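Local coordinates for protein putative aldehyde dehydrogenase (Burkholderia cenocepacia, PDB 4YWE) that probably oxidises an aldehyde to the corresponding carboxylic acid with NAD or NADP as acceptor, at residues Asp270-Leu275 and Val307-Thr312; Ile352-His357 and Ala372-Arg377; Arg80-Val85 and Tyr117-Ala122; Thr143-His148 and Ala472-Thr477; Val319-Ala324 and Ala362-Ser367. All coordinates share one frame; numbering follows the deposited sequence.

Contact 1 (Asp270-Leu275 and Val307-Thr312); sequences DLDAAL and VERLAT
With CG anti to its carbonyl carbon (chi1 -62°) and CD anti to CA, Arg309 stretches out from its helix toward Asp272; the chain bends at chi3, which sets NE, and the guanidinium beyond it lies by the first turn of helix 271-283. That helix is the connection of a beta-alpha-beta unit between the parallel strands 261-265 and 293-299; the chain then continues into helix 303-315, which carries Arg309. The local axes stay 11.2 Å apart at closest and are inclined by 42°, too far for backbones to mesh, so long side chains must bridge the gap, and arginine suits this. Its NH2 donates an almost straight hydrogen bond to Asp272 OD1, part of a salt bridge. The modelled separation of 2.5 Å is very short and its exact value is doubtful. The oxygen comes at the edge of the guanidinium, near its plane, yet the carboxylate is twisted 57° against that plane, so the two groups are not paired as flat partners. Leu271 O stands over one guanidinium face, near the rim, and Leu271 CB is 3.5 Å from Arg309 NH1. Asp270, at the N-cap of the same helix, accepts a weak capping bond at OD1 from Ala273 N. Apolar packing comes from Leu275 and Leu310; Leu310 also rests on Leu375 of strand 374-376. Leu275 touches both Arg309 and Leu310, with Leu275 CD2 4.1 Å from Arg309 NE, while its CD1 meets Leu310 CD2 at 3.7 Å as the two side chains slide past each other in opposite directions.

Contact 2 (Ile352-His357 and Ala372-Arg377); sequences IPMAAH and APALLR
Met354 lies against Leu375, Ala374 and Leu376 across an antiparallel strand pair, 354-357 with 374-376. Met354 CB is 4.2 Å from Leu375 O. Met354 CG, anti to the backbone N, comes closer to Leu375 O, at 3.7 Å. SD continues the extended chain, and the bend at chi3 (-68°) turns CE back over the neighbouring strand, where Met354 CE sits 3.9 Å from Ala374 CB and 4.1 Å from Leu376 CD1. A flexible, unbranched thioether chain is well suited to lie over a small alanine and a leucine on the same face. The pairing contains a classic beta bulge: Ala355 and Ala356 both face Leu375, Ala355 having a helix-like backbone conformation that accommodates the extra residue. Leu375 O therefore meets two amides, a weak and bent bond from Ala355 N and a straighter one from Ala356 N at 3.3 Å that falls on a lone pair. Leu375 N returns a bond to Ala356 O at 2.8 Å, and Arg377 N reaches Pro353 O from nearly along the C=O axis. The small side chain of Ala355 fits against Leu375, its CB 3.9 Å from Leu375 CD2. Just before the strand, Ile352 CG2 meets Leu376 CD2 at 3.7 Å, the two side chains crossing at about a right angle. Arg377 lays CG on Pro353 and sends its charged end to Glu304. In the sheet, strand 374-376 also bonds to strand 394-400; Ala356 and Leu375 are covered by helix 303-315, whereas Leu376 and Ile352 face helix 334-349.

Contact 3 (Arg80-Val85 and Tyr117-Ala122); sequences RLSARV and YFEFYA
Leu81 lies over the flat face of the Phe118 ring while Val85, one helical turn on, meets the ring at its edge. The two residues come from helix 71-87 and the ring from helix 104-124, an antiparallel helix pair in the N-terminal part of the aldehyde dehydrogenase fold. The local axes run at 163° to each other and approach to 8.1 Å, a close spacing consistent with the small Ser82 at the crossing. Leu81 CG is anti to the backbone N (chi1 175°), and Leu81 CD2 beyond it lies above the middle of the Phe118 ring, 3.6 Å from its centroid and only 14° off the normal. This is a CH-pi contact, and a methyl at the branched end of leucine fits it well, since it can cover the ring centre while CG stays near Phe118 CD2. Val85 CG2 lies close to the ring plane, 4.1 Å from Phe118 CD2, and its side chain is turned at about a right angle to the phenylalanine. The ring is thus touched at both face and rim by residues four apart on one helix. Leu81 and Val85 also pack on Leu196 of helix 188-200, so that a third helix closes on this apolar patch. The carboxylate of Glu119 turns away to Arg116 and to Arg76 of the second subunit. At the crossing itself Ser82 is compact enough to bring its CA within 5.1 Å of Phe118 CA. Ser82 OG, hydrogen-bonded to Ala115 O in the facing helix, lies 3.3 Å from Glu119 CB.

Contact 4 (Thr143-His148 and Ala472-Thr477); sequences TVREPH and ALYGFT
Pro147 and Thr477 bring their CA atoms to 4.3 Å where the chain leaves the weakly bonded helix 472-475 and enters strand 477-485, which runs antiparallel to strand 139-155. In this family such strands build the protruding oligomerisation sheet, and here Thr143 O bonds to Thr132 OG1 of the fourth subunit. His148 ties the base of this sheet to the helix end. Its NE2 donates a nearly straight bond to Gly475 O at 2.8 Å; the oxygen lies in the imidazole plane, although the donor stands 39° above the carbonyl plane. One ring face lies toward Thr477, and the ring also stacks with His229. A flat donor is apt here, able to bond through its edge while packing through its faces. Further along, Arg145 extends to NE and sets one guanidinium face against the edge of Tyr474, the planes 84° apart and Tyr474 CE1 3.6 Å from Arg145 NE. Arg145 NH2 forms a salt bridge with Glu131. Thr477 OG1, held between the backbone N and the carbonyl carbon (chi1 59°), faces Arg145 through a water, which is 2.8 Å from Thr477 OG1 and accepts from Arg145 NH1 at 2.7 Å.

Contact 5 (Val319-Ala324 and Ala362-Ser367); sequences VGPSRA and ADAPES
Beside Pro321, which packs on Ala364 and Pro365 across the contact, Ser322 OG is hydrogen-bonded to Lys102 O and more weakly to Ala97 O, while Ser322 N bonds to Ser35 OG. These links tie the middle of the segment 319-324 to earlier parts of the chain. The meeting of the two segments is itself wholly apolar, with no hydrogen bond between them. Pro321 CG comes to 3.6 Å from Pro365 CD, the two pyrrolidine rings lying obliquely across one another. The adjacent ring atom, Pro321 CD, touches Ala364 CB at 3.9 Å. Rigid rings suit such a loop contact, since a proline presents a fixed apolar surface and restrains the backbone before it. The CB of Ala364 points at the other segment and is small enough to settle over the extended backbone there, with Ala364 CB 4.2 Å from Gly320 CA. Both segments lie in loops at the edge of a mixed beta sheet in the probable catalytic domain: 319-324 follows the short outer strand 318-319 and leads to helix 334-349, whereas 362-367 follows strand 354-360. Val319, ending strand 318-319, bonds to Gln359 of strand 354-360 and to Val361 just past it, and Gly320 bonds to Cys328. Glycine suits its place, because a CB on Gly320 would clash with Pro321 CD. Tyr370 packs on Val319, Pro321 and Pro365, adding a broad aromatic surface to the cluster. After the proline the chain takes up helical angles, and Ala324 N makes a weak bond to Pro321 O at 3.0 Å.

In the fold
Along the chain contact 3 closes first, then contact 1, and contacts 5 and 2 follow interleaved, their segments alternating; contact 4 joins 143-148 to 472-477, with contacts 1, 2 and 5 between. Contacts 1, 2 and 5 cluster around the sheet that includes strands 354-360 and 374-376. Contacts 1 and 2, with centres about 14 Å apart, touch through helix 303-315, and contact 2 touches contact 5 through Pro373 and Val319. Contacts 3 and 4, centres about 20 Å apart, meet where Tyr121 packs on Ala472. The centres of contacts 2 and 4 are about 46 Å apart: contacts 1, 2 and 5 probably belong to the catalytic domain, contacts 3 and 4 to the cofactor-binding and oligomerisation part.

Contact 1 (Asp270-Leu275 and Val307-Thr312)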
# COMPACT_ATOMS: atom_id res chain seq x y z
N ASP A 270 -22.46 27.37 -7.86
CA ASP A 270 -23.88 27.07 -7.87
C ASP A 270 -24.47 27.44 -6.50
O ASP A 270 -24.45 26.63 -5.57
CB ASP A 270 -24.13 25.60 -8.19
CG ASP A 270 -25.58 25.30 -8.53
OD1 ASP A 270 -26.48 26.04 -8.07
OD2 ASP A 270 -25.83 24.31 -9.25
N LEU A 271 -24.98 28.66 -6.39
CA LEU A 271 -25.48 29.17 -5.12
C LEU A 271 -26.71 28.40 -4.63
O LEU A 271 -26.91 28.26 -3.42
CB LEU A 271 -25.81 30.66 -5.23
CG LEU A 271 -24.64 31.59 -5.54
CD1 LEU A 271 -25.10 33.04 -5.53
CD2 LEU A 271 -23.51 31.38 -4.55
N ASP A 272 -27.52 27.91 -5.56
CA ASP A 272 -28.70 27.14 -5.21
C ASP A 272 -28.32 25.86 -4.48
O ASP A 272 -28.97 25.46 -3.52
CB ASP A 272 -29.52 26.80 -6.46
CG ASP A 272 -30.12 28.02 -7.12
OD1 ASP A 272 -30.37 29.02 -6.42
OD2 ASP A 272 -30.35 27.98 -8.35
N ALA A 273 -27.25 25.22 -4.95
CA ALA A 273 -26.77 23.98 -4.34
C ALA A 273 -25.95 24.27 -3.09
O ALA A 273 -25.94 23.48 -2.15
CB ALA A 273 -25.95 23.18 -5.34
N ALA A 274 -25.27 25.41 -3.08
CA ALA A 274 -24.39 25.77 -1.98
C ALA A 274 -25.17 26.25 -0.76
O ALA A 274 -24.83 25.91 0.38
CB ALA A 274 -23.41 26.84 -2.42
N LEU A 275 -26.22 27.04 -1.00
CA LEU A 275 -26.99 27.68 0.07
C LEU A 275 -27.45 26.75 1.20
O LEU A 275 -27.22 27.05 2.37
CB LEU A 275 -28.20 28.41 -0.51
CG LEU A 275 -29.12 29.11 0.49
CD1 LEU A 275 -28.36 30.16 1.27
CD2 LEU A 275 -30.32 29.72 -0.21
N VAL A 307 -25.17 36.85 0.83
CA VAL A 307 -25.48 37.24 2.21
C VAL A 307 -26.98 37.40 2.38
O VAL A 307 -27.55 36.96 3.38
CB VAL A 307 -24.73 38.53 2.61
CG1 VAL A 307 -25.35 39.14 3.86
CG2 VAL A 307 -23.25 38.25 2.82
N GLU A 308 -27.63 38.02 1.39
CA GLU A 308 -29.07 38.22 1.43
C GLU A 308 -29.82 36.88 1.41
O GLU A 308 -30.84 36.73 2.07
CB GLU A 308 -29.52 39.09 0.26
N ARG A 309 -29.29 35.93 0.65
CA ARG A 309 -29.90 34.60 0.59
C ARG A 309 -29.62 33.83 1.88
O ARG A 309 -30.46 33.05 2.34
CB ARG A 309 -29.38 33.82 -0.62
CG ARG A 309 -29.73 34.46 -1.95
CD ARG A 309 -29.18 33.67 -3.13
NE ARG A 309 -29.81 32.36 -3.26
CZ ARG A 309 -29.73 31.60 -4.34
NH1 ARG A 309 -29.06 32.02 -5.41
NH2 ARG A 309 -30.33 30.41 -4.37
N LEU A 310 -28.45 34.05 2.46
CA LEU A 310 -28.12 33.45 3.75
C LEU A 310 -28.97 34.08 4.85
O LEU A 310 -29.37 33.41 5.79
CB LEU A 310 -26.63 33.62 4.07
CG LEU A 310 -25.63 32.72 3.32
CD1 LEU A 310 -24.21 33.18 3.57
CD2 LEU A 310 -25.81 31.27 3.72
N ALA A 311 -29.24 35.38 4.71
CA ALA A 311 -30.05 36.10 5.67
C ALA A 311 -31.49 35.59 5.67
O ALA A 311 -32.06 35.33 6.73
CB ALA A 311 -30.02 37.59 5.38
N THR A 312 -32.07 35.45 4.48
CA THR A 312 -33.42 34.94 4.34
C THR A 312 -33.53 33.53 4.91
O THR A 312 -34.50 33.19 5.58
CB THR A 312 -33.88 34.94 2.87
OG1 THR A 312 -33.81 36.27 2.34
CG2 THR A 312 -35.30 34.41 2.74

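Contact 2 (Ile352-His357 and Ala372-Arg377)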
# COMPACT_ATOMS: atom_id res chain seq x y z
N ILE A 352 -20.26 44.98 14.54
CA ILE A 352 -20.45 43.93 13.55
C ILE A 352 -21.94 43.68 13.37
O ILE A 352 -22.61 43.23 14.29
CB ILE A 352 -19.71 42.64 13.94
CG1 ILE A 352 -18.22 42.90 14.11
CG2 ILE A 352 -19.94 41.57 12.89
CD1 ILE A 352 -17.42 41.68 14.50
N PRO A 353 -22.46 43.97 12.16
CA PRO A 353 -23.89 43.84 11.89
C PRO A 353 -24.36 42.39 11.89
O PRO A 353 -23.74 41.54 11.27
CB PRO A 353 -24.05 44.46 10.49
CG PRO A 353 -22.77 45.20 10.24
CD PRO A 353 -21.72 44.46 10.99
N MET A 354 -25.46 42.12 12.59
CA MET A 354 -26.09 40.81 12.52
C MET A 354 -27.12 40.83 11.39
O MET A 354 -28.20 41.40 11.52
CB MET A 354 -26.76 40.44 13.84
CG MET A 354 -27.48 39.10 13.82
SD MET A 354 -28.13 38.63 15.43
CE MET A 354 -26.62 38.34 16.34
N ALA A 355 -26.75 40.21 10.26
CA ALA A 355 -27.59 40.23 9.07
C ALA A 355 -28.94 39.56 9.32
O ALA A 355 -29.97 40.05 8.86
CB ALA A 355 -26.87 39.54 7.91
N ALA A 356 -28.93 38.46 10.05
CA ALA A 356 -30.15 37.72 10.34
C ALA A 356 -29.95 36.73 11.48
O ALA A 356 -28.83 36.42 11.86
CB ALA A 356 -30.63 36.99 9.10
N HIS A 357 -31.06 36.25 12.02
CA HIS A 357 -31.03 35.21 13.04
C HIS A 357 -32.34 34.44 13.05
O HIS A 357 -33.38 34.95 12.64
CB HIS A 357 -30.75 35.81 14.42
CG HIS A 357 -31.84 36.71 14.93
ND1 HIS A 357 -33.01 36.23 15.47
CD2 HIS A 357 -31.93 38.06 14.96
CE1 HIS A 357 -33.78 37.25 15.82
NE2 HIS A 357 -33.15 38.37 15.53
N ALA A 372 -30.67 30.91 19.09
CA ALA A 372 -31.00 30.96 17.67
C ALA A 372 -29.74 31.14 16.83
O ALA A 372 -28.83 31.87 17.22
CB ALA A 372 -31.99 32.08 17.40
N PRO A 373 -29.69 30.46 15.67
CA PRO A 373 -28.56 30.63 14.74
C PRO A 373 -28.42 32.08 14.30
O PRO A 373 -29.42 32.73 14.03
CB PRO A 373 -28.94 29.73 13.57
CG PRO A 373 -29.86 28.70 14.16
CD PRO A 373 -30.64 29.45 15.20
N ALA A 374 -27.18 32.57 14.24
CA ALA A 374 -26.94 33.97 13.94
C ALA A 374 -26.02 34.14 12.73
O ALA A 374 -25.00 33.47 12.62
CB ALA A 374 -26.36 34.68 15.15
N LEU A 375 -26.40 35.05 11.84
CA LEU A 375 -25.59 35.37 10.68
C LEU A 375 -25.04 36.79 10.79
O LEU A 375 -25.80 37.76 10.76
CB LEU A 375 -26.39 35.23 9.39
CG LEU A 375 -25.70 35.73 8.12
CD1 LEU A 375 -24.49 34.87 7.78
CD2 LEU A 375 -26.67 35.80 6.97
N LEU A 376 -23.72 36.91 10.92
CA LEU A 376 -23.08 38.22 11.01
C LEU A 376 -22.25 38.49 9.76
O LEU A 376 -21.66 37.57 9.18
CB LEU A 376 -22.21 38.32 12.26
CG LEU A 376 -22.96 38.43 13.59
CD1 LEU A 376 -23.37 37.05 14.12
CD2 LEU A 376 -22.14 39.18 14.62
N ARG A 377 -22.22 39.75 9.34
CA ARG A 377 -21.56 40.13 8.10
C ARG A 377 -20.46 41.15 8.31
O ARG A 377 -20.38 41.77 9.37
CB ARG A 377 -22.59 40.69 7.11
CG ARG A 377 -23.38 41.87 7.66
CD ARG A 377 -24.14 42.58 6.56
NE ARG A 377 -23.23 43.08 5.53
CZ ARG A 377 -23.58 43.30 4.27
NH1 ARG A 377 -24.82 43.06 3.87
NH2 ARG A 377 -22.68 43.75 3.40

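Contact 3 (Arg80-Val85 and Tyr117-Ala122)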
# COMPACT_ATOMS: atom_id res chain seq x y z
N ARG A 80 -21.38 -7.90 14.22
CA ARG A 80 -22.55 -8.21 15.03
C ARG A 80 -23.00 -6.98 15.81
O ARG A 80 -24.19 -6.70 15.91
CB ARG A 80 -22.28 -9.38 15.98
CG ARG A 80 -22.35 -10.75 15.32
CD ARG A 80 -22.32 -11.87 16.36
NE ARG A 80 -21.02 -11.98 17.02
CZ ARG A 80 -20.03 -12.74 16.58
NH1 ARG A 80 -20.18 -13.46 15.48
NH2 ARG A 80 -18.88 -12.79 17.24
N LEU A 81 -22.03 -6.26 16.36
CA LEU A 81 -22.30 -5.02 17.08
C LEU A 81 -22.93 -3.99 16.15
O LEU A 81 -23.84 -3.27 16.55
CB LEU A 81 -21.01 -4.47 17.70
CG LEU A 81 -21.11 -3.11 18.39
CD1 LEU A 81 -22.20 -3.11 19.45
CD2 LEU A 81 -19.77 -2.73 19.00
N SER A 82 -22.43 -3.94 14.92
CA SER A 82 -22.97 -3.04 13.90
C SER A 82 -24.46 -3.30 13.68
O SER A 82 -25.25 -2.36 13.58
CB SER A 82 -22.21 -3.20 12.59
OG SER A 82 -22.76 -2.39 11.57
N ALA A 83 -24.83 -4.58 13.61
CA ALA A 83 -26.22 -4.96 13.39
C ALA A 83 -27.08 -4.63 14.62
O ALA A 83 -28.23 -4.21 14.48
CB ALA A 83 -26.32 -6.44 13.05
N ARG A 84 -26.52 -4.83 15.80
CA ARG A 84 -27.22 -4.53 17.05
C ARG A 84 -27.53 -3.05 17.14
O ARG A 84 -28.64 -2.66 17.53
CB ARG A 84 -26.40 -4.98 18.26
CG ARG A 84 -26.25 -6.49 18.40
CD ARG A 84 -27.59 -7.17 18.65
NE ARG A 84 -28.22 -6.73 19.89
CZ ARG A 84 -29.41 -6.13 19.96
NH1 ARG A 84 -30.10 -5.90 18.85
NH2 ARG A 84 -29.90 -5.76 21.13
N VAL A 85 -26.55 -2.22 16.79
CA VAL A 85 -26.72 -0.77 16.80
C VAL A 85 -27.80 -0.35 15.80
O VAL A 85 -28.65 0.48 16.12
CB VAL A 85 -25.39 -0.05 16.51
CG1 VAL A 85 -25.61 1.44 16.32
CG2 VAL A 85 -24.39 -0.31 17.62
N TYR A 117 -19.61 2.99 11.34
CA TYR A 117 -18.25 2.88 11.85
C TYR A 117 -17.89 1.43 12.16
O TYR A 117 -16.85 0.93 11.74
CB TYR A 117 -18.07 3.73 13.11
CG TYR A 117 -17.74 5.18 12.83
CD1 TYR A 117 -16.62 5.53 12.09
CD2 TYR A 117 -18.54 6.20 13.32
CE1 TYR A 117 -16.31 6.85 11.84
CE2 TYR A 117 -18.24 7.53 13.07
CZ TYR A 117 -17.13 7.84 12.33
OH TYR A 117 -16.83 9.16 12.08
N PHE A 118 -18.77 0.75 12.89
CA PHE A 118 -18.54 -0.63 13.29
C PHE A 118 -18.57 -1.56 12.08
O PHE A 118 -17.79 -2.51 12.00
CB PHE A 118 -19.57 -1.07 14.33
CG PHE A 118 -19.38 -0.42 15.67
CD1 PHE A 118 -18.11 -0.15 16.15
CD2 PHE A 118 -20.47 -0.07 16.45
CE1 PHE A 118 -17.92 0.45 17.39
CE2 PHE A 118 -20.29 0.53 17.69
CZ PHE A 118 -19.02 0.79 18.15
N GLU A 119 -19.46 -1.28 11.13
CA GLU A 119 -19.55 -2.07 9.91
C GLU A 119 -18.28 -1.95 9.07
O GLU A 119 -17.74 -2.95 8.58
CB GLU A 119 -20.75 -1.63 9.07
CG GLU A 119 -20.91 -2.39 7.77
CD GLU A 119 -22.01 -1.82 6.89
OE1 GLU A 119 -22.07 -0.58 6.74
OE2 GLU A 119 -22.81 -2.61 6.35
N PHE A 120 -17.80 -0.72 8.92
CA PHE A 120 -16.61 -0.44 8.12
C PHE A 120 -15.38 -1.11 8.71
O PHE A 120 -14.64 -1.80 8.01
CB PHE A 120 -16.39 1.07 8.00
CG PHE A 120 -15.17 1.45 7.19
CD1 PHE A 120 -15.22 1.47 5.81
CD2 PHE A 120 -13.99 1.79 7.82
CE1 PHE A 120 -14.11 1.82 5.07
CE2 PHE A 120 -12.87 2.15 7.09
CZ PHE A 120 -12.93 2.16 5.71
N TYR A 121 -15.16 -0.91 10.01
CA TYR A 121 -13.97 -1.42 10.66
C TYR A 121 -14.01 -2.94 10.83
O TYR A 121 -12.97 -3.58 10.96
CB TYR A 121 -13.77 -0.73 12.02
CG TYR A 121 -13.20 0.66 11.88
CD1 TYR A 121 -12.10 0.89 11.06
CD2 TYR A 121 -13.77 1.74 12.54
CE1 TYR A 121 -11.57 2.16 10.92
CE2 TYR A 121 -13.24 3.02 12.40
CZ TYR A 121 -12.14 3.22 11.59
OH TYR A 121 -11.61 4.48 11.45
N ALA A 122 -15.21 -3.50 10.83
CA ALA A 122 -15.38 -4.95 10.89
C ALA A 122 -14.71 -5.61 9.70
O ALA A 122 -14.11 -6.67 9.82
CB ALA A 122 -16.85 -5.32 10.95

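Contact 4 (Thr143-His148 and Ala472-Thr477)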
# COMPACT_ATOMS: atom_id res chain seq x y z
N THR A 143 7.35 -6.76 8.45
CA THR A 143 6.82 -5.83 9.44
C THR A 143 5.41 -6.23 9.82
O THR A 143 4.63 -6.69 8.99
CB THR A 143 6.82 -4.38 8.92
OG1 THR A 143 5.85 -4.25 7.88
CG2 THR A 143 8.20 -4.00 8.39
N VAL A 144 5.08 -6.06 11.10
CA VAL A 144 3.75 -6.38 11.60
C VAL A 144 3.19 -5.18 12.35
O VAL A 144 3.90 -4.53 13.12
CB VAL A 144 3.77 -7.64 12.49
CG1 VAL A 144 3.96 -8.88 11.64
CG2 VAL A 144 4.87 -7.52 13.54
N ARG A 145 1.91 -4.89 12.12
CA ARG A 145 1.27 -3.77 12.79
C ARG A 145 0.46 -4.27 13.98
O ARG A 145 -0.65 -4.78 13.83
CB ARG A 145 0.38 -3.00 11.80
CG ARG A 145 1.17 -2.45 10.63
CD ARG A 145 0.33 -1.60 9.69
NE ARG A 145 1.12 -1.17 8.54
CZ ARG A 145 1.93 -0.12 8.54
NH1 ARG A 145 2.06 0.62 9.63
NH2 ARG A 145 2.61 0.20 7.45
N GLU A 146 1.05 -4.13 15.16
CA GLU A 146 0.47 -4.66 16.38
C GLU A 146 -0.27 -3.58 17.16
O GLU A 146 0.12 -2.42 17.12
CB GLU A 146 1.56 -5.27 17.27
CG GLU A 146 2.36 -6.36 16.60
CD GLU A 146 3.60 -6.72 17.38
OE1 GLU A 146 4.13 -5.82 18.07
OE2 GLU A 146 4.03 -7.89 17.33
N PRO A 147 -1.34 -3.97 17.87
CA PRO A 147 -2.06 -3.01 18.72
C PRO A 147 -1.15 -2.42 19.78
O PRO A 147 -0.17 -3.05 20.17
CB PRO A 147 -3.17 -3.86 19.35
CG PRO A 147 -2.66 -5.26 19.28
CD PRO A 147 -1.89 -5.33 18.00
N HIS A 148 -1.46 -1.21 20.25
CA HIS A 148 -0.71 -0.59 21.33
C HIS A 148 -0.84 -1.42 22.60
O HIS A 148 0.10 -1.57 23.37
CB HIS A 148 -1.19 0.84 21.58
CG HIS A 148 -0.97 1.77 20.43
ND1 HIS A 148 0.29 2.16 20.02
CD2 HIS A 148 -1.85 2.39 19.61
CE1 HIS A 148 0.17 2.98 18.99
NE2 HIS A 148 -1.11 3.14 18.72
N ALA A 472 -6.98 5.41 10.15
CA ALA A 472 -7.05 5.49 11.60
C ALA A 472 -6.39 4.29 12.27
O ALA A 472 -5.86 4.40 13.38
CB ALA A 472 -8.50 5.60 12.05
N LEU A 473 -6.41 3.15 11.59
CA LEU A 473 -5.83 1.92 12.12
C LEU A 473 -4.32 2.04 12.36
O LEU A 473 -3.77 1.37 13.23
CB LEU A 473 -6.11 0.75 11.17
CG LEU A 473 -7.58 0.42 10.91
CD1 LEU A 473 -7.70 -0.71 9.90
CD2 LEU A 473 -8.29 0.06 12.21
N TYR A 474 -3.66 2.90 11.58
CA TYR A 474 -2.22 3.09 11.72
C TYR A 474 -1.90 3.86 13.01
O TYR A 474 -0.82 3.70 13.58
CB TYR A 474 -1.65 3.83 10.51
CG TYR A 474 -1.87 3.11 9.21
CD1 TYR A 474 -1.18 1.94 8.91
CD2 TYR A 474 -2.78 3.59 8.27
CE1 TYR A 474 -1.38 1.27 7.72
CE2 TYR A 474 -2.99 2.92 7.08
CZ TYR A 474 -2.29 1.77 6.80
OH TYR A 474 -2.49 1.11 5.61
N GLY A 475 -2.84 4.68 13.45
CA GLY A 475 -2.67 5.41 14.69
C GLY A 475 -2.95 4.55 15.91
O GLY A 475 -2.51 4.87 17.02
N PHE A 476 -3.67 3.45 15.71
CA PHE A 476 -4.02 2.56 16.80
C PHE A 476 -3.16 1.29 16.81
O PHE A 476 -3.43 0.35 17.54
CB PHE A 476 -5.50 2.18 16.74
CG PHE A 476 -6.42 3.26 17.22
CD1 PHE A 476 -6.48 3.59 18.57
CD2 PHE A 476 -7.22 3.96 16.34
CE1 PHE A 476 -7.32 4.58 19.02
CE2 PHE A 476 -8.07 4.96 16.78
CZ PHE A 476 -8.12 5.27 18.13
N THR A 477 -2.12 1.29 15.97
CA THR A 477 -1.14 0.21 15.99
C THR A 477 0.28 0.78 16.04
O THR A 477 0.47 1.98 15.87
CB THR A 477 -1.26 -0.73 14.77
OG1 THR A 477 -1.08 0.01 13.56
CG2 THR A 477 -2.62 -1.42 14.75
O HOH W 1 1.15 0.78 12.14

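Contact 5 (Val319-Ala324 and Ala362-Ser367)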
# COMPACT_ATOMS: atom_id res chain seq x y z
N VAL A 319 -35.85 27.19 16.43
CA VAL A 319 -35.19 26.48 17.52
C VAL A 319 -36.21 26.08 18.57
O VAL A 319 -36.99 26.91 19.05
CB VAL A 319 -34.08 27.33 18.14
CG1 VAL A 319 -33.37 26.56 19.24
CG2 VAL A 319 -33.09 27.77 17.08
N GLY A 320 -36.20 24.81 18.94
CA GLY A 320 -37.10 24.30 19.96
C GLY A 320 -36.56 23.08 20.66
O GLY A 320 -35.39 22.72 20.46
N PRO A 321 -37.39 22.43 21.49
CA PRO A 321 -37.01 21.20 22.18
C PRO A 321 -36.55 20.11 21.22
O PRO A 321 -36.92 20.13 20.05
CB PRO A 321 -38.31 20.78 22.89
CG PRO A 321 -39.06 22.06 23.07
CD PRO A 321 -38.74 22.88 21.86
N SER A 322 -35.74 19.19 21.72
CA SER A 322 -35.23 18.09 20.90
C SER A 322 -36.35 17.22 20.34
O SER A 322 -36.27 16.74 19.21
CB SER A 322 -34.25 17.24 21.71
OG SER A 322 -34.07 15.97 21.10
N ARG A 323 -37.40 17.03 21.14
CA ARG A 323 -38.54 16.21 20.72
C ARG A 323 -39.32 16.89 19.60
O ARG A 323 -40.00 16.22 18.82
CB ARG A 323 -39.46 15.92 21.90
CG ARG A 323 -38.85 15.01 22.96
CD ARG A 323 -38.35 13.71 22.36
NE ARG A 323 -39.38 13.01 21.59
CZ ARG A 323 -40.14 12.03 22.07
NH1 ARG A 323 -39.98 11.63 23.33
NH2 ARG A 323 -41.05 11.46 21.30
N ALA A 324 -39.23 18.21 19.53
CA ALA A 324 -39.92 18.97 18.49
C ALA A 324 -39.29 18.72 17.13
O ALA A 324 -39.94 18.90 16.09
CB ALA A 324 -39.91 20.46 18.82
N ALA A 362 -42.17 29.66 20.61
CA ALA A 362 -42.78 30.22 21.82
C ALA A 362 -42.87 29.21 22.96
O ALA A 362 -42.54 29.54 24.10
CB ALA A 362 -44.17 30.77 21.49
N ASP A 363 -43.30 28.00 22.65
CA ASP A 363 -43.55 26.99 23.68
C ASP A 363 -42.27 26.31 24.17
O ASP A 363 -42.32 25.45 25.05
CB ASP A 363 -44.54 25.94 23.17
CG ASP A 363 -44.01 25.18 21.97
OD1 ASP A 363 -43.40 25.81 21.09
OD2 ASP A 363 -44.20 23.94 21.92
N ALA A 364 -41.13 26.70 23.60
CA ALA A 364 -39.85 26.16 24.03
C ALA A 364 -39.54 26.62 25.45
O ALA A 364 -39.61 27.82 25.75
CB ALA A 364 -38.74 26.58 23.09
N PRO A 365 -39.22 25.67 26.34
CA PRO A 365 -38.97 25.90 27.77
C PRO A 365 -38.00 27.05 28.05
O PRO A 365 -36.93 27.12 27.45
CB PRO A 365 -38.37 24.57 28.24
CG PRO A 365 -38.97 23.57 27.33
CD PRO A 365 -39.06 24.24 25.99
N GLU A 366 -38.40 27.94 28.95
CA GLU A 366 -37.58 29.10 29.31
C GLU A 366 -36.31 28.66 30.04
O GLU A 366 -35.26 29.29 29.91
CB GLU A 366 -38.38 30.07 30.17
N SER A 367 -36.42 27.58 30.81
CA SER A 367 -35.29 27.07 31.58
C SER A 367 -34.28 26.36 30.69
O SER A 367 -33.17 26.03 31.12
CB SER A 367 -35.78 26.13 32.68
OG SER A 367 -36.64 25.13 32.15